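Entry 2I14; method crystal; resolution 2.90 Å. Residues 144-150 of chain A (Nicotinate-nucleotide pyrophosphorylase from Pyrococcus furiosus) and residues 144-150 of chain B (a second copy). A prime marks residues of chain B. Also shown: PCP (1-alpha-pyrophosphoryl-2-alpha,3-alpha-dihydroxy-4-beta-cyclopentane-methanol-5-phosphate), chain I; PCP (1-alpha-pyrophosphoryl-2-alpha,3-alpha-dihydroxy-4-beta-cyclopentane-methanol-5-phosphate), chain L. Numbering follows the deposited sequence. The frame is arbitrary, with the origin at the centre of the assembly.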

# COMPACT_ATOMS: atom_id res chain seq x y z
N HIS A 144 -8.99 19.00 -27.07
CA HIS A 144 -9.22 19.12 -25.64
C HIS A 144 -8.77 20.47 -25.09
O HIS A 144 -8.86 20.70 -23.90
CB HIS A 144 -8.52 17.99 -24.89
CG HIS A 144 -8.87 16.62 -25.37
ND1 HIS A 144 -8.09 15.94 -26.28
CD2 HIS A 144 -9.89 15.80 -25.05
CE1 HIS A 144 -8.62 14.74 -26.50
NE2 HIS A 144 -9.72 14.63 -25.76
N MET A 145 -8.27 21.35 -25.95
CA MET A 145 -7.85 22.67 -25.49
C MET A 145 -8.43 23.77 -26.36
O MET A 145 -9.03 23.51 -27.41
CB MET A 145 -6.33 22.75 -25.48
CG MET A 145 -5.63 21.65 -24.68
SD MET A 145 -5.68 21.78 -22.86
CE MET A 145 -4.38 22.96 -22.56
N HIS A 146 -8.26 25.02 -25.94
CA HIS A 146 -8.79 26.16 -26.68
C HIS A 146 -8.11 26.29 -28.05
O HIS A 146 -6.87 26.24 -28.15
CB HIS A 146 -8.57 27.46 -25.89
CG HIS A 146 -9.41 28.60 -26.37
ND1 HIS A 146 -10.72 28.76 -26.00
CD2 HIS A 146 -9.12 29.64 -27.19
CE1 HIS A 146 -11.21 29.85 -26.58
NE2 HIS A 146 -10.26 30.39 -27.31
N PRO A 147 -8.93 26.46 -29.12
CA PRO A 147 -8.46 26.59 -30.50
C PRO A 147 -7.45 27.71 -30.70
O PRO A 147 -6.59 27.63 -31.56
CB PRO A 147 -9.74 26.83 -31.28
CG PRO A 147 -10.61 27.51 -30.28
CD PRO A 147 -10.38 26.69 -29.05
N ALA A 148 -7.56 28.75 -29.89
CA ALA A 148 -6.62 29.84 -30.01
C ALA A 148 -5.17 29.32 -29.96
O ALA A 148 -4.29 29.84 -30.63
CB ALA A 148 -6.84 30.85 -28.91
N ILE A 149 -4.93 28.28 -29.16
CA ILE A 149 -3.58 27.75 -29.04
C ILE A 149 -3.33 26.47 -29.84
O ILE A 149 -2.23 25.90 -29.78
CB ILE A 149 -3.20 27.53 -27.54
CG1 ILE A 149 -4.22 26.63 -26.86
CG2 ILE A 149 -3.10 28.87 -26.82
CD1 ILE A 149 -3.80 26.18 -25.47
N ALA A 150 -4.34 26.06 -30.62
CA ALA A 150 -4.26 24.87 -31.46
C ALA A 150 -2.89 24.70 -32.12
O ALA A 150 -2.33 23.60 -32.13
CB ALA A 150 -5.34 24.91 -32.52
N HIS B 144 1.37 30.14 -16.04
CA HIS B 144 1.79 28.81 -16.44
C HIS B 144 1.19 28.36 -17.78
O HIS B 144 1.41 27.23 -18.21
CB HIS B 144 1.43 27.79 -15.35
CG HIS B 144 1.93 28.15 -13.98
ND1 HIS B 144 1.14 28.79 -13.05
CD2 HIS B 144 3.12 27.92 -13.38
CE1 HIS B 144 1.83 28.94 -11.93
NE2 HIS B 144 3.03 28.42 -12.10
N MET B 145 0.44 29.24 -18.43
CA MET B 145 -0.14 28.87 -19.71
C MET B 145 0.09 29.97 -20.73
O MET B 145 0.57 31.05 -20.39
CB MET B 145 -1.64 28.61 -19.56
CG MET B 145 -2.00 27.56 -18.51
SD MET B 145 -1.61 25.86 -18.96
CE MET B 145 -3.10 25.42 -19.93
N HIS B 146 -0.22 29.68 -21.99
CA HIS B 146 -0.05 30.67 -23.07
C HIS B 146 -0.94 31.90 -22.86
O HIS B 146 -2.15 31.79 -22.62
CB HIS B 146 -0.40 30.03 -24.43
CG HIS B 146 0.14 30.79 -25.60
ND1 HIS B 146 1.45 30.69 -26.03
CD2 HIS B 146 -0.46 31.69 -26.43
CE1 HIS B 146 1.64 31.49 -27.06
NE2 HIS B 146 0.50 32.11 -27.33
N PRO B 147 -0.35 33.09 -22.97
CA PRO B 147 -1.07 34.36 -22.80
C PRO B 147 -2.30 34.49 -23.68
O PRO B 147 -3.30 35.10 -23.27
CB PRO B 147 -0.01 35.41 -23.12
CG PRO B 147 0.92 34.68 -24.06
CD PRO B 147 1.03 33.33 -23.41
N ALA B 148 -2.24 33.90 -24.87
CA ALA B 148 -3.37 33.97 -25.78
C ALA B 148 -4.66 33.61 -25.06
O ALA B 148 -5.71 34.20 -25.31
CB ALA B 148 -3.15 33.05 -26.94
N ILE B 149 -4.59 32.64 -24.15
CA ILE B 149 -5.79 32.22 -23.45
C ILE B 149 -5.92 32.79 -22.03
O ILE B 149 -6.85 32.42 -21.28
CB ILE B 149 -5.90 30.67 -23.41
CG1 ILE B 149 -4.65 30.05 -22.78
CG2 ILE B 149 -6.10 30.15 -24.83
CD1 ILE B 149 -4.76 28.55 -22.53
N ALA B 150 -5.01 33.70 -21.67
CA ALA B 150 -5.00 34.32 -20.34
C ALA B 150 -6.41 34.67 -19.85
O ALA B 150 -6.78 34.40 -18.70
CB ALA B 150 -4.10 35.59 -20.36
C1 PCP I . -10.22 10.62 -30.23
C2 PCP I . -9.62 12.00 -30.57
C3 PCP I . -8.26 11.67 -31.23
C4 PCP I . -7.75 10.41 -30.50
C5 PCP I . -9.03 9.71 -30.19
CP PCP I . -6.88 10.68 -29.23
O1 PCP I . -11.10 10.10 -31.36
O2 PCP I . -10.46 12.72 -31.48
O3 PCP I . -8.37 11.37 -32.63
OP PCP I . -7.54 11.44 -28.16
P PCP I . -7.31 11.14 -26.57
O1P PCP I . -7.12 12.45 -25.91
O2P PCP I . -6.09 10.27 -26.47
O3P PCP I . -8.55 10.47 -26.10
PA PCP I . -11.90 8.72 -31.33
O1A PCP I . -12.75 8.74 -30.08
O2A PCP I . -10.85 7.63 -31.30
O3A PCP I . -12.72 8.77 -32.66
PB PCP I . -13.44 9.85 -33.51
O1B PCP I . -14.24 9.25 -34.61
O2B PCP I . -12.50 10.76 -34.15
O3B PCP I . -14.36 10.67 -32.66
C1 PCP L . 3.58 32.35 -7.57
C2 PCP L . 2.69 32.76 -8.77
C3 PCP L . 1.32 33.10 -8.13
C4 PCP L . 1.18 32.12 -6.94
C5 PCP L . 2.60 31.97 -6.51
CP PCP L . 0.48 30.77 -7.28
O1 PCP L . 4.33 33.55 -7.00
O2 PCP L . 3.23 33.88 -9.46
O3 PCP L . 1.25 34.45 -7.62
OP PCP L . 1.14 29.94 -8.29
P PCP L . 1.23 28.32 -8.21
O1P PCP L . 0.91 27.81 -9.56
O2P PCP L . 0.22 27.89 -7.20
O3P PCP L . 2.63 28.01 -7.81
PA PCP L . 5.36 33.49 -5.80
O1A PCP L . 6.38 32.42 -6.15
O2A PCP L . 4.56 33.10 -4.57
O3A PCP L . 5.95 34.94 -5.76
PB PCP L . 6.33 36.04 -6.78
O1B PCP L . 7.06 37.17 -6.15
O2B PCP L . 5.16 36.61 -7.42
O3B PCP L . 7.20 35.51 -7.87

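Each residue that matters here meets either its own copy or a partner whose reciprocal contact is also made, and no hydrogen bond crosses between the two stretches. The contact is held by carbon against carbon, burying 260 Å² in total: Met145 CE lies 3.8 Å from Met145′ CE, and Ile149 CG2 lies 3.8 Å from Ile149′ CG2. Methyl groups suit such self-pairing, because two identical apolar ends can meet without any need to match a donor to an acceptor.

The backbones turn rather than run as strands. Residues 147-149 form a short 3-10 segment in each chain, and two backbone bonds close each turn. Ile149 N donates to His146 O at 3.0 Å and Ala150 N to Pro147 O at 2.9 Å; in the second copy Ile149′ N donates to His146′ O at 3.0 Å and Ala150′ N to Pro147′ O at 2.7 Å. These bonds stay inside each stretch, and the approach between chains is made by side chains; the nearest CA atoms, those of Ala148 and Ala148′, remain 6.7 Å apart.

Isoleucine carries the largest share of the covered surface in both copies. Its CA-to-CB bond points toward the other stretch, and with chi1 in p, the CG2 methyl becomes the shared contact point. Beyond meeting its twin, Ile149 CG2 packs 3.8 Å from His146′ CB and 4.2 Å from Ala148′ CB. The return contacts repeat these distances: Ile149′ CG2 to His146 CB is 3.8 Å, and Ile149′ CG2 to Ala148 CB is 4.2 Å. These matching distances, with nearly identical chi angles in the two copies, show the near-perfect twofold character of the contact. His146 and His146′ join the cluster with CB closest and the ring obliquely beside the same methyl, while alanine offers a single methyl at slightly longer range.

Methionine makes a separate touch. All three chi angles are m in both copies, a folded path that brings each CE to the other across the axis. The thioether is flexible and weakly polar, well suited to a buried contact of this kind.

The neighbours complete the pattern. Pro147 and Pro147′ point away and make no contact across the pair. His144 and His144′ also stay out of reach, their rings lying beside the PCP phosphates, with both ring nitrogens of each hydrogen-bonded elsewhere in the structure. The rule to read from this contact is economical: close each turn with its own backbone bonds, then let a few apolar side chains pair across the symmetry.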